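PDB 3H5N: MccB protein from Escherichia coli, which binds ATP and zinc and initiates biosynthesis of the peptide antibiotic microcin C7, probably by activating its precursor peptide with the nucleotide. Local coordinates for residues Q161-E166 and E175-E180; V122-G127 and I146-D151; L322-G327 and I335-M340. All coordinates share one frame; numbering follows the deposited sequence.

Interaction 1 (Q161-E166 and E175-E180); sequences QVLFSE and EVIKRE. With ATP (adenosine-5'-triphosphate), chain G.
F164 and L163 lay their side chains against one flank of the helix that carries V176, I177 and E180. The F164 ring meets two aliphatic branches obliquely: its CD1 touches V176 CG1 at 3.4 Å, while CE1 meets I177 CG1 at 3.5 Å. With chi1 at -58°, the ring swings back toward the helix although its CB starts out the other way. V176 and I177 suit this place because beta-branched side chains, restricted in rotation on a helix, hold a methyl or methylene carbon against the ring. L163 crosses I177 at about a right angle, CD1 to CG2 3.9 Å, and runs past the aliphatic part of E180 in the opposite direction. The carboxylate of E180 turns from this apolar patch: OE2 takes NE and NH2 of R179 side-on, and R184 and K183 add further salt bridges. One water donates to L163 O at 2.6 Å. At the start of the type I turn Q161-F164, Q161 NE2 reaches ATP O1B in a weak, long bond of 3.4 Å. The contact thus ties the loop after strand 144-149 to helix 173-184, with helix 128-140 packing against L163, F164 and I177, and strand 144-149 lying against I177.

Interaction 2 (V122-G127 and I146-D151); sequences VILGCG and ILIDND. With ATP (adenosine-5'-triphosphate), chain G.
D149 turns its carboxylate roughly away from its own backbone N (chi1 -150°), which carries OD2 to the amide of C126; C126 in turn, at chi1 -71°, sets SG against L147 CB. They meet where two neighbouring parallel strands, the outer members of a Rossmann-like beta-alpha-beta unit whose crossover helix is 128-140, give way to the nucleotide-binding loops. The strands are stitched in alternation: I123 N gives to I146 O at 2.8 Å, I123 O receives I148 N, and G125 N gives to I148 O. Aliphatic residues fill both faces of this buried pair. On one, V122 CG1 presses tightly on I148 CD1 at 3.5 Å and L124 CD1 meets I148 CG2 at 3.6 Å; on the other, I123 and L147 lie side by side, pointing the same way, and helix 173-184 packs on L147 through I177.

Beyond the strands the chain becomes a nucleotide site, consistent with a GxGxxG-type loop. G125 has a positive phi (110°), a conformation that glycine adopts without strain, and G127, lacking a side chain, lets its CA come within 3.4 Å of ATP O5'. An aspartate suits position 149 because its two oxygens can take the two ribose hydroxyls together: ATP O3' donates to D149 OD2 at 2.7 Å, and ATP O2' donates to OD1. Each oxygen is also held by the backbone, which fixes the rotation of the carboxylate. D149 OD2 receives C126 N on its anti lone pair at 2.8 Å. D149 OD1 closes an Asx turn by accepting D151 N at 2.9 Å. D151, which binds magnesium in a structure of this protein but is modelled here only to CB, brings D151 CB to 3.4 Å from ATP O2'.

Interaction 3 (L322-G327 and I335-M340); sequences LNKRIG and IHSQNM
Between K324-G327 and I335-N339 the backbones run antiparallel, with strand axes 157° apart, and the residues R325 with Q338 and G327 with H336 form hydrogen-bonded pairs. Together they make a beta hairpin at the end of the mixed sheet, its inner strand also bonded to strand 246-253 through I326 and F249. The tightest rung is G327 N to H336 O, 2.7 Å and almost straight.

Side chains alternate between the two faces. On one, I326 CG2 packs on I335 CG1 at 3.8 Å, and both isoleucines also touch I333 of the second subunit, so their apolar branches suit a place in the subunit interface. The aliphatic stem of K324 lies beside S337, CD to CB 3.9 Å. On the other face R325 is extended and passes Q338 with its CD 3.5 Å from OE1; the guanidinium and amide planes stand 83° apart, and the contact is van der Waals, not a hydrogen bond. M340, bent at its middle torsions, folds CG against the peptide joining K324 and R325 and sets SD 3.9 Å from R325 CB. Its flexible thioether also packs on P251 and Y261, near the four-cysteine zinc site.

N323 takes a positive phi, which asparagine tolerates well, and bonds G259 N through OD1. N323 O receives M340 N from above the carbonyl plane (2.8 Å). A water bridges the two segments, donating to N323 O and, at 2.9 Å, to N339 OD1.

Interactions 1 and 2 form one buried region beside ATP, their centres 12 Å apart. They share the packing of helix 173-184 on strand 144-149: I177 CG2 rests on L147 CD1 at 3.6 Å. Interaction 2 is sheet core, joined by parallel backbone bonds and ending in a polar ribose grip. Interaction 1 relies on loop and helix side chains, with the buried E180 giving its methylenes to L163 and its carboxylate to R179, K183 and R184. Interaction 3 stands apart, about 24 Å from interaction 2 between centres, although both belong to the same sheet. As an edge hairpin it is only partly buried: one face mixes K324 and S337 with I326, the other carries R325, H336 and Q338. Interactions 1 and 3 both touch the second subunit.

Interaction 1 (Q161-E166 and E175-E180)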
loop_
_atom_site.group_PDB
_atom_site.type_symbol
_atom_site.label_atom_id
_atom_site.label_comp_id
_atom_site.label_asym_id
_atom_site.label_seq_id
_atom_site.Cartn_x
_atom_site.Cartn_y
_atom_site.Cartn_z
ATOM N N GLN A 161 4.593 16.644 -5.031
ATOM C CA GLN A 161 5.616 16.538 -6.061
ATOM C C GLN A 161 5.808 15.085 -6.442
ATOM O O GLN A 161 6.679 14.371 -5.938
ATOM C CB GLN A 161 6.875 17.331 -5.660
ATOM C CG GLN A 161 6.512 18.830 -5.615
ATOM C CD GLN A 161 7.542 19.754 -5.014
ATOM O OE1 GLN A 161 8.710 19.757 -5.406
ATOM N NE2 GLN A 161 7.100 20.594 -4.079
ATOM N N VAL A 162 4.921 14.671 -7.340
ATOM C CA VAL A 162 4.598 13.272 -7.607
ATOM C C VAL A 162 5.745 12.426 -8.182
ATOM O O VAL A 162 5.741 11.192 -8.042
ATOM C CB VAL A 162 3.330 13.174 -8.536
ATOM C CG1 VAL A 162 3.635 13.609 -9.977
ATOM C CG2 VAL A 162 2.684 11.772 -8.494
ATOM N N LEU A 163 6.700 13.078 -8.844
ATOM C CA LEU A 163 7.850 12.349 -9.414
ATOM C C LEU A 163 8.929 12.040 -8.393
ATOM O O LEU A 163 9.815 11.226 -8.661
ATOM C CB LEU A 163 8.466 13.114 -10.581
ATOM C CG LEU A 163 7.496 13.318 -11.752
ATOM C CD1 LEU A 163 8.218 14.048 -12.857
ATOM C CD2 LEU A 163 6.936 11.982 -12.218
ATOM N N PHE A 164 8.851 12.683 -7.233
ATOM C CA PHE A 164 9.895 12.573 -6.202
ATOM C C PHE A 164 9.605 11.555 -5.113
ATOM O O PHE A 164 8.455 11.356 -4.723
ATOM C CB PHE A 164 10.125 13.926 -5.530
ATOM C CG PHE A 164 10.519 15.023 -6.466
ATOM C CD1 PHE A 164 11.156 14.753 -7.670
ATOM C CD2 PHE A 164 10.277 16.350 -6.118
ATOM C CE1 PHE A 164 11.534 15.788 -8.520
ATOM C CE2 PHE A 164 10.656 17.387 -6.943
ATOM C CZ PHE A 164 11.283 17.119 -8.144
ATOM N N SER A 165 10.670 10.935 -4.612
ATOM C CA SER A 165 10.595 9.945 -3.542
ATOM C C SER A 165 11.483 10.317 -2.353
ATOM O O SER A 165 12.312 11.233 -2.440
ATOM C CB SER A 165 10.998 8.573 -4.077
ATOM O OG SER A 165 9.953 8.051 -4.866
ATOM N N GLU A 166 11.290 9.622 -1.235
ATOM C CA GLU A 166 12.108 9.855 -0.042
ATOM C C GLU A 166 13.607 9.799 -0.367
ATOM O O GLU A 166 14.339 10.703 -0.005
ATOM C CB GLU A 166 11.743 8.869 1.062
ATOM C CG GLU A 166 10.387 9.152 1.669
ATOM C CD GLU A 166 9.919 8.057 2.599
ATOM O OE1 GLU A 166 10.585 6.994 2.660
ATOM O OE2 GLU A 166 8.880 8.264 3.273
ATOM N N GLU A 175 17.137 17.282 -11.959
ATOM C CA GLU A 175 17.805 16.008 -12.225
ATOM C C GLU A 175 16.836 14.855 -12.044
ATOM O O GLU A 175 16.780 13.965 -12.894
ATOM C CB GLU A 175 19.045 15.764 -11.339
ATOM C CG GLU A 175 19.770 14.472 -11.755
ATOM C CD GLU A 175 20.876 13.989 -10.810
ATOM O OE1 GLU A 175 20.740 14.134 -9.565
ATOM O OE2 GLU A 175 21.879 13.421 -11.330
ATOM N N VAL A 176 16.099 14.867 -10.931
ATOM C CA VAL A 176 15.119 13.805 -10.639
ATOM C C VAL A 176 13.931 13.814 -11.600
ATOM O O VAL A 176 13.514 12.759 -12.102
ATOM C CB VAL A 176 14.632 13.861 -9.169
ATOM C CG1 VAL A 176 13.578 12.780 -8.912
ATOM C CG2 VAL A 176 15.822 13.669 -8.223
ATOM N N ILE A 177 13.377 14.999 -11.866
ATOM C CA ILE A 177 12.337 15.077 -12.883
ATOM C C ILE A 177 12.815 14.474 -14.196
ATOM O O ILE A 177 12.136 13.602 -14.729
ATOM C CB ILE A 177 11.763 16.497 -13.073
ATOM C CG1 ILE A 177 10.961 16.898 -11.840
ATOM C CG2 ILE A 177 10.838 16.537 -14.275
ATOM C CD1 ILE A 177 10.494 18.340 -11.870
ATOM N N LYS A 178 13.988 14.888 -14.698
ATOM C CA LYS A 178 14.517 14.307 -15.946
ATOM C C LYS A 178 14.555 12.779 -15.916
ATOM O O LYS A 178 14.022 12.104 -16.826
ATOM C CB LYS A 178 15.910 14.855 -16.302
ATOM C CG LYS A 178 16.530 14.172 -17.527
ATOM C CD LYS A 178 17.802 14.853 -18.015
ATOM C CE LYS A 178 18.501 13.983 -19.062
ATOM N NZ LYS A 178 19.342 14.798 -20.009
ATOM N N ARG A 179 15.184 12.231 -14.880
ATOM C CA ARG A 179 15.261 10.777 -14.713
ATOM C C ARG A 179 13.882 10.146 -14.793
ATOM O O ARG A 179 13.684 9.149 -15.492
ATOM C CB ARG A 179 15.858 10.418 -13.358
ATOM C CG ARG A 179 15.889 8.905 -13.068
ATOM C CD ARG A 179 16.400 8.649 -11.673
ATOM N NE ARG A 179 15.326 8.697 -10.674
ATOM C CZ ARG A 179 15.442 9.207 -9.451
ATOM N NH1 ARG A 179 16.588 9.750 -9.060
ATOM N NH2 ARG A 179 14.403 9.187 -8.616
ATOM N N GLU A 180 12.954 10.709 -14.024
ATOM C CA GLU A 180 11.578 10.205 -13.942
ATOM C C GLU A 180 10.789 10.334 -15.234
ATOM O O GLU A 180 9.988 9.438 -15.565
ATOM C CB GLU A 180 10.833 10.851 -12.764
ATOM C CG GLU A 180 11.330 10.364 -11.392
ATOM C CD GLU A 180 11.431 8.847 -11.308
ATOM O OE1 GLU A 180 10.449 8.152 -11.637
ATOM O OE2 GLU A 180 12.505 8.345 -10.911
HETATM P PG ATP G . 6.878 24.394 -0.993
HETATM O O1G ATP G . 8.000 23.906 -0.111
HETATM O O2G ATP G . 5.519 23.841 -0.630
HETATM O O3G ATP G . 6.850 25.880 -1.268
HETATM P PB ATP G . 8.466 24.066 -3.317
HETATM O O1B ATP G . 9.429 22.904 -3.317
HETATM O O2B ATP G . 8.985 25.458 -3.012
HETATM O O3B ATP G . 7.193 23.684 -2.412
HETATM P PA ATP G . 6.587 24.972 -5.253
HETATM O O1A ATP G . 5.420 24.000 -5.292
HETATM O O2A ATP G . 6.487 26.272 -4.500
HETATM O O3A ATP G . 7.856 24.100 -4.797
HETATM O "O5'" ATP G . 6.998 25.323 -6.775
HETATM C "C5'" ATP G . 7.816 26.448 -7.099
HETATM C "C4'" ATP G . 9.091 25.924 -7.732
HETATM O "O4'" ATP G . 9.626 26.947 -8.571
HETATM C "C3'" ATP G . 10.167 25.554 -6.711
HETATM O "O3'" ATP G . 10.792 24.318 -7.118
HETATM C "C2'" ATP G . 11.163 26.705 -6.771
HETATM O "O2'" ATP G . 12.516 26.287 -6.556
HETATM C "C1'" ATP G . 10.978 27.228 -8.186
HETATM N N9 ATP G . 11.199 28.687 -8.259
HETATM C C8 ATP G . 10.566 29.631 -7.534
HETATM N N7 ATP G . 11.006 30.865 -7.878
HETATM C C5 ATP G . 11.941 30.701 -8.834
HETATM C C6 ATP G . 12.811 31.589 -9.634
HETATM N N6 ATP G . 12.751 32.920 -9.444
HETATM N N1 ATP G . 13.650 31.027 -10.536
HETATM C C2 ATP G . 13.711 29.685 -10.724
HETATM N N3 ATP G . 12.952 28.812 -10.029
HETATM C C4 ATP G . 12.067 29.260 -9.088
HETATM O O HOH W 1 11.247 9.347 -7.693
#

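Interaction 2 (V122-G127 and I146-D151)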
loop_
_atom_site.group_PDB
_atom_site.type_symbol
_atom_site.label_atom_id
_atom_site.label_comp_id
_atom_site.label_asym_id
_atom_site.label_seq_id
_atom_site.Cartn_x
_atom_site.Cartn_y
_atom_site.Cartn_z
ATOM N N VAL A 122 9.379 24.702 -22.297
ATOM C CA VAL A 122 10.131 25.067 -21.100
ATOM C C VAL A 122 9.229 24.952 -19.888
ATOM O O VAL A 122 8.091 25.455 -19.894
ATOM C CB VAL A 122 10.729 26.493 -21.189
ATOM C CG1 VAL A 122 11.278 26.924 -19.831
ATOM C CG2 VAL A 122 11.823 26.545 -22.260
ATOM N N ILE A 123 9.739 24.252 -18.869
ATOM C CA ILE A 123 9.086 24.148 -17.571
ATOM C C ILE A 123 9.851 25.069 -16.628
ATOM O O ILE A 123 10.936 24.719 -16.145
ATOM C CB ILE A 123 9.075 22.666 -17.061
ATOM C CG1 ILE A 123 8.522 21.709 -18.142
ATOM C CG2 ILE A 123 8.318 22.517 -15.743
ATOM C CD1 ILE A 123 7.028 21.898 -18.506
ATOM N N LEU A 124 9.312 26.267 -16.404
ATOM C CA LEU A 124 9.953 27.244 -15.522
ATOM C C LEU A 124 9.369 27.111 -14.117
ATOM O O LEU A 124 8.314 27.674 -13.818
ATOM C CB LEU A 124 9.780 28.669 -16.061
ATOM C CG LEU A 124 10.558 29.792 -15.369
ATOM C CD1 LEU A 124 12.072 29.482 -15.337
ATOM C CD2 LEU A 124 10.280 31.084 -16.083
ATOM N N GLY A 125 10.061 26.357 -13.269
ATOM C CA GLY A 125 9.521 25.965 -11.963
ATOM C C GLY A 125 9.215 24.481 -11.961
ATOM O O GLY A 125 8.368 24.016 -12.729
ATOM N N CYS A 126 9.926 23.749 -11.104
ATOM C CA CYS A 126 9.855 22.304 -11.048
ATOM C C CYS A 126 9.356 21.836 -9.685
ATOM O O CYS A 126 9.809 20.809 -9.165
ATOM C CB CYS A 126 11.234 21.694 -11.378
ATOM S SG CYS A 126 11.673 21.862 -13.124
ATOM N N GLY A 127 8.404 22.580 -9.123
ATOM C CA GLY A 127 7.756 22.191 -7.887
ATOM C C GLY A 127 6.510 21.367 -8.169
ATOM O O GLY A 127 6.489 20.547 -9.094
ATOM N N ILE A 146 12.452 21.151 -21.420
ATOM C CA ILE A 146 13.540 21.839 -20.741
ATOM C C ILE A 146 13.137 22.239 -19.319
ATOM O O ILE A 146 12.224 23.055 -19.117
ATOM C CB ILE A 146 13.982 23.066 -21.557
ATOM C CG1 ILE A 146 14.359 22.618 -22.981
ATOM C CG2 ILE A 146 15.081 23.843 -20.827
ATOM C CD1 ILE A 146 14.706 23.716 -23.902
ATOM N N LEU A 147 13.827 21.658 -18.340
ATOM C CA LEU A 147 13.504 21.850 -16.927
ATOM C C LEU A 147 14.354 22.938 -16.293
ATOM O O LEU A 147 15.580 22.859 -16.309
ATOM C CB LEU A 147 13.695 20.537 -16.162
ATOM C CG LEU A 147 12.925 19.365 -16.774
ATOM C CD1 LEU A 147 13.449 18.049 -16.211
ATOM C CD2 LEU A 147 11.424 19.531 -16.532
ATOM N N ILE A 148 13.704 23.956 -15.734
ATOM C CA ILE A 148 14.440 25.035 -15.085
ATOM C C ILE A 148 14.044 25.202 -13.617
ATOM O O ILE A 148 12.887 25.441 -13.287
ATOM C CB ILE A 148 14.344 26.362 -15.880
ATOM C CG1 ILE A 148 14.910 26.168 -17.288
ATOM C CG2 ILE A 148 15.108 27.482 -15.171
ATOM C CD1 ILE A 148 14.418 27.174 -18.315
ATOM N N ASP A 149 15.040 25.060 -12.751
ATOM C CA ASP A 149 14.902 25.261 -11.321
ATOM C C ASP A 149 16.330 25.294 -10.769
ATOM O O ASP A 149 17.270 24.876 -11.453
ATOM C CB ASP A 149 14.120 24.097 -10.686
ATOM C CG ASP A 149 13.338 24.520 -9.452
ATOM O OD1 ASP A 149 13.951 24.902 -8.429
ATOM O OD2 ASP A 149 12.094 24.481 -9.495
ATOM N N ASN A 150 16.489 25.777 -9.538
ATOM C CA ASN A 150 17.783 25.704 -8.860
ATOM C C ASN A 150 17.661 25.129 -7.442
ATOM O O ASN A 150 18.612 25.193 -6.655
ATOM C CB ASN A 150 18.467 27.085 -8.843
ATOM C CG ASN A 150 19.996 27.002 -8.961
ATOM O OD1 ASN A 150 20.545 26.091 -9.589
ATOM N ND2 ASN A 150 20.682 27.967 -8.360
ATOM N N ASP A 151 16.501 24.570 -7.105
ATOM C CA ASP A 151 16.316 24.041 -5.748
ATOM C C ASP A 151 16.567 22.539 -5.662
ATOM O O ASP A 151 16.541 21.832 -6.662
ATOM C CB ASP A 151 14.928 24.404 -5.172
HETATM P PG ATP G . 6.878 24.394 -0.993
HETATM O O1G ATP G . 8.000 23.906 -0.111
HETATM O O2G ATP G . 5.519 23.841 -0.630
HETATM O O3G ATP G . 6.850 25.880 -1.268
HETATM P PB ATP G . 8.466 24.066 -3.317
HETATM O O1B ATP G . 9.429 22.904 -3.317
HETATM O O2B ATP G . 8.985 25.458 -3.012
HETATM O O3B ATP G . 7.193 23.684 -2.412
HETATM P PA ATP G . 6.587 24.972 -5.253
HETATM O O1A ATP G . 5.420 24.000 -5.292
HETATM O O2A ATP G . 6.487 26.272 -4.500
HETATM O O3A ATP G . 7.856 24.100 -4.797
HETATM O "O5'" ATP G . 6.998 25.323 -6.775
HETATM C "C5'" ATP G . 7.816 26.448 -7.099
HETATM C "C4'" ATP G . 9.091 25.924 -7.732
HETATM O "O4'" ATP G . 9.626 26.947 -8.571
HETATM C "C3'" ATP G . 10.167 25.554 -6.711
HETATM O "O3'" ATP G . 10.792 24.318 -7.118
HETATM C "C2'" ATP G . 11.163 26.705 -6.771
HETATM O "O2'" ATP G . 12.516 26.287 -6.556
HETATM C "C1'" ATP G . 10.978 27.228 -8.186
HETATM N N9 ATP G . 11.199 28.687 -8.259
HETATM C C8 ATP G . 10.566 29.631 -7.534
HETATM N N7 ATP G . 11.006 30.865 -7.878
HETATM C C5 ATP G . 11.941 30.701 -8.834
HETATM C C6 ATP G . 12.811 31.589 -9.634
HETATM N N6 ATP G . 12.751 32.920 -9.444
HETATM N N1 ATP G . 13.650 31.027 -10.536
HETATM C C2 ATP G . 13.711 29.685 -10.724
HETATM N N3 ATP G . 12.952 28.812 -10.029
HETATM C C4 ATP G . 12.067 29.260 -9.088
#

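Interaction 3 (L322-G327 and I335-M340)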
loop_
_atom_site.group_PDB
_atom_site.type_symbol
_atom_site.label_atom_id
_atom_site.label_comp_id
_atom_site.label_asym_id
_atom_site.label_seq_id
_atom_site.Cartn_x
_atom_site.Cartn_y
_atom_site.Cartn_z
ATOM N N LEU A 322 -6.881 31.312 -22.991
ATOM C CA LEU A 322 -6.675 32.430 -23.895
ATOM C C LEU A 322 -7.493 33.561 -23.323
ATOM O O LEU A 322 -8.689 33.402 -23.115
ATOM C CB LEU A 322 -7.226 32.102 -25.280
ATOM C CG LEU A 322 -6.342 31.604 -26.420
ATOM C CD1 LEU A 322 -4.975 31.075 -25.975
ATOM C CD2 LEU A 322 -7.121 30.569 -27.203
ATOM N N ASN A 323 -6.828 34.674 -23.020
ATOM C CA ASN A 323 -7.491 35.884 -22.559
ATOM C C ASN A 323 -8.102 35.802 -21.168
ATOM O O ASN A 323 -8.923 36.655 -20.815
ATOM C CB ASN A 323 -8.539 36.347 -23.592
ATOM C CG ASN A 323 -7.908 36.766 -24.915
ATOM O OD1 ASN A 323 -6.977 37.572 -24.935
ATOM N ND2 ASN A 323 -8.427 36.237 -26.026
ATOM N N LYS A 324 -7.684 34.808 -20.372
ATOM C CA LYS A 324 -8.346 34.496 -19.097
ATOM C C LYS A 324 -7.423 33.908 -18.037
ATOM O O LYS A 324 -6.560 33.088 -18.335
ATOM C CB LYS A 324 -9.468 33.478 -19.330
ATOM C CG LYS A 324 -10.741 34.030 -19.942
ATOM C CD LYS A 324 -11.682 32.915 -20.306
ATOM C CE LYS A 324 -12.712 33.365 -21.334
ATOM N NZ LYS A 324 -13.797 32.340 -21.478
ATOM N N ARG A 325 -7.634 34.325 -16.797
ATOM C CA ARG A 325 -7.087 33.661 -15.631
ATOM C C ARG A 325 -8.265 32.926 -15.001
ATOM O O ARG A 325 -9.273 33.558 -14.642
ATOM C CB ARG A 325 -6.484 34.692 -14.676
ATOM C CG ARG A 325 -5.746 34.127 -13.460
ATOM C CD ARG A 325 -5.153 35.316 -12.662
ATOM N NE ARG A 325 -4.406 34.930 -11.466
ATOM C CZ ARG A 325 -4.889 34.951 -10.221
ATOM N NH1 ARG A 325 -6.142 35.334 -9.984
ATOM N NH2 ARG A 325 -4.115 34.573 -9.202
ATOM N N ILE A 326 -8.155 31.599 -14.902
ATOM C CA ILE A 326 -9.277 30.744 -14.480
ATOM C C ILE A 326 -9.045 30.166 -13.080
ATOM O O ILE A 326 -7.987 29.591 -12.790
ATOM C CB ILE A 326 -9.562 29.599 -15.523
ATOM C CG1 ILE A 326 -9.871 30.194 -16.897
ATOM C CG2 ILE A 326 -10.697 28.693 -15.060
ATOM C CD1 ILE A 326 -9.690 29.241 -18.066
ATOM N N GLY A 327 -10.046 30.336 -12.218
ATOM C CA GLY A 327 -9.998 29.806 -10.876
ATOM C C GLY A 327 -11.026 28.708 -10.725
ATOM O O GLY A 327 -12.165 28.855 -11.174
ATOM N N ILE A 335 -16.384 27.643 -10.651
ATOM C CA ILE A 335 -15.307 27.990 -11.569
ATOM C C ILE A 335 -15.569 29.399 -12.078
ATOM O O ILE A 335 -16.700 29.741 -12.405
ATOM C CB ILE A 335 -15.157 26.964 -12.727
ATOM C CG1 ILE A 335 -13.995 27.332 -13.652
ATOM C CG2 ILE A 335 -16.475 26.795 -13.515
ATOM C CD1 ILE A 335 -13.640 26.214 -14.641
ATOM N N HIS A 336 -14.517 30.210 -12.121
ATOM C CA HIS A 336 -14.629 31.616 -12.452
ATOM C C HIS A 336 -13.432 32.062 -13.283
ATOM O O HIS A 336 -12.308 31.649 -13.022
ATOM C CB HIS A 336 -14.694 32.425 -11.158
ATOM C CG HIS A 336 -14.630 33.906 -11.357
ATOM N ND1 HIS A 336 -15.738 34.659 -11.687
ATOM C CD2 HIS A 336 -13.598 34.780 -11.244
ATOM C CE1 HIS A 336 -15.387 35.932 -11.783
ATOM N NE2 HIS A 336 -14.096 36.033 -11.518
ATOM N N SER A 337 -13.686 32.908 -14.280
ATOM C CA SER A 337 -12.632 33.430 -15.135
ATOM C C SER A 337 -12.545 34.945 -15.067
ATOM O O SER A 337 -13.547 35.658 -15.221
ATOM C CB SER A 337 -12.798 32.950 -16.575
ATOM O OG SER A 337 -14.014 33.394 -17.138
ATOM N N GLN A 338 -11.335 35.419 -14.794
ATOM C CA GLN A 338 -11.026 36.834 -14.799
ATOM C C GLN A 338 -10.541 37.239 -16.196
ATOM O O GLN A 338 -9.647 36.598 -16.758
ATOM C CB GLN A 338 -9.950 37.096 -13.760
ATOM C CG GLN A 338 -9.486 38.522 -13.656
ATOM C CD GLN A 338 -8.311 38.654 -12.721
ATOM O OE1 GLN A 338 -7.729 37.654 -12.292
ATOM N NE2 GLN A 338 -7.947 39.894 -12.399
ATOM N N ASN A 339 -11.136 38.293 -16.755
ATOM C CA ASN A 339 -10.734 38.760 -18.085
ATOM C C ASN A 339 -9.304 39.295 -18.123
ATOM O O ASN A 339 -8.903 40.109 -17.290
ATOM C CB ASN A 339 -11.696 39.807 -18.639
ATOM C CG ASN A 339 -11.184 40.436 -19.932
ATOM O OD1 ASN A 339 -11.194 39.808 -20.995
ATOM N ND2 ASN A 339 -10.728 41.682 -19.841
ATOM N N MET A 340 -8.543 38.808 -19.095
ATOM C CA MET A 340 -7.199 39.292 -19.334
ATOM C C MET A 340 -7.114 39.628 -20.818
ATOM O O MET A 340 -6.119 39.321 -21.476
ATOM C CB MET A 340 -6.145 38.233 -18.980
ATOM C CG MET A 340 -6.346 37.482 -17.674
ATOM S SD MET A 340 -5.360 38.072 -16.293
ATOM C CE MET A 340 -3.719 38.116 -16.978
HETATM O O HOH W 2 -11.383 36.933 -21.534
#